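Local structure of acetyltransferase (Agrobacterium tumefaciens str. C58, 2G3A) at residues A93-L96 with L97-E101. The protein transfers an acetyl group from acetyl coenzyme A to an acceptor substrate, preferring glucosamine 6-phosphate or dopamine. Numbering follows the deposited sequence.
Sequences APKL and LAMAE
Met99, a selenomethionine, and Lys95 meet one turn apart on the same face of the helix. With CG of Met99 anti to its own carbonyl carbon (chi1 -66°), the chain runs back toward the preceding turn, where CG lies 3.2 Å from Lys95 O and SE comes within 4.4 Å of Lys95 CG. A bend at the last torsion (chi3 58°) then turns the terminal methyl CE away from the lysine chain. Met99 N is hydrogen-bonded to that same carbonyl oxygen while CG lies alongside it. Leu97, on the far side of the helix from Met99, repeats the pattern: its first torsion is nearly identical, and CG sits 3.4 Å from Ala93 O, the oxygen that accepts the hydrogen bond of Leu97 N at 3.0 Å in a bond close to straight (166° at the hydrogen). CB of Ala98 lies 3.4 Å from Pro94 O, and CB of Ala100 is 3.5 Å from Leu96 O. Ala98 N to Pro94 O, at 2.8 Å, and Ala100 N to Leu96 O continue the i to i+4 bonding without a break.

These two turns belong to helix 92-106, the crossover of a beta-alpha-beta unit between the parallel strands 75-82 and 111-116 of the GNAT fold. Leu96, Leu97 and Ala93 all pack on Leu81, and Leu97 also reaches Tyr125 of helix 119-128; by similarity both Leu81 and Tyr125 help to bind CoA, so this side of the helix probably lies close to the cofactor site. Leu96 and Met99 extend the packing to Ile54 of strand 50-57. Further round, Lys95 makes a cation-pi contact with Phe18 of the second subunit, against which Leu96 and Met99 also pack.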
# COMPACT_ATOMS: atom_id res chain seq x y z
N ALA A 93 14.24 0.32 -15.59
CA ALA A 93 13.71 0.30 -14.23
C ALA A 93 14.70 0.99 -13.26
O ALA A 93 14.30 1.82 -12.46
CB ALA A 93 13.39 -1.15 -13.78
N PRO A 94 16.01 0.63 -13.32
CA PRO A 94 16.95 1.42 -12.49
C PRO A 94 16.96 2.93 -12.79
O PRO A 94 17.15 3.73 -11.87
CB PRO A 94 18.30 0.77 -12.79
CG PRO A 94 17.96 -0.64 -13.22
CD PRO A 94 16.70 -0.47 -14.02
N LYS A 95 16.75 3.32 -14.05
CA LYS A 95 16.71 4.73 -14.42
C LYS A 95 15.54 5.43 -13.75
O LYS A 95 15.67 6.55 -13.28
CB LYS A 95 16.65 4.90 -15.95
CG LYS A 95 16.52 6.36 -16.40
CD LYS A 95 16.75 6.50 -17.90
CE LYS A 95 16.76 7.97 -18.32
NZ LYS A 95 17.06 8.08 -19.78
N LEU A 96 14.38 4.77 -13.76
CA LEU A 96 13.19 5.29 -13.08
C LEU A 96 13.43 5.41 -11.59
O LEU A 96 13.10 6.43 -11.00
CB LEU A 96 11.97 4.39 -13.35
CG LEU A 96 11.46 4.36 -14.80
CD1 LEU A 96 10.54 3.18 -14.99
CD2 LEU A 96 10.77 5.66 -15.20
N LEU A 97 14.04 4.39 -10.99
CA LEU A 97 14.38 4.46 -9.56
C LEU A 97 15.37 5.59 -9.24
O LEU A 97 15.26 6.25 -8.21
CB LEU A 97 14.94 3.12 -9.08
CG LEU A 97 13.92 1.96 -9.09
CD1 LEU A 97 14.67 0.65 -8.87
CD2 LEU A 97 12.81 2.18 -8.03
N ALA A 98 16.35 5.77 -10.12
CA ALA A 98 17.34 6.84 -9.95
C ALA A 98 16.71 8.23 -10.08
O ALA A 98 17.04 9.15 -9.31
CB ALA A 98 18.50 6.66 -10.95
N MSE A 99 15.77 8.39 -11.01
CA MSE A 99 15.07 9.68 -11.15
C MSE A 99 14.19 9.99 -9.94
O MSE A 99 14.14 11.13 -9.47
CB MSE A 99 14.23 9.70 -12.42
CG MSE A 99 15.05 9.65 -13.69
SE MSE A 99 13.90 9.71 -15.25
CE MSE A 99 12.94 11.41 -14.92
N ALA A 100 13.51 8.96 -9.43
CA ALA A 100 12.69 9.08 -8.21
C ALA A 100 13.56 9.40 -6.99
O ALA A 100 13.21 10.27 -6.19
CB ALA A 100 11.88 7.80 -7.98
N GLU A 101 14.68 8.70 -6.83
CA GLU A 101 15.56 8.95 -5.69
C GLU A 101 16.12 10.37 -5.72
O GLU A 101 16.15 11.07 -4.69
CB GLU A 101 16.69 7.93 -5.63
CG GLU A 101 17.71 8.28 -4.53
CD GLU A 101 18.64 7.14 -4.20
OE1 GLU A 101 18.38 6.00 -4.60
OE2 GLU A 101 19.65 7.39 -3.50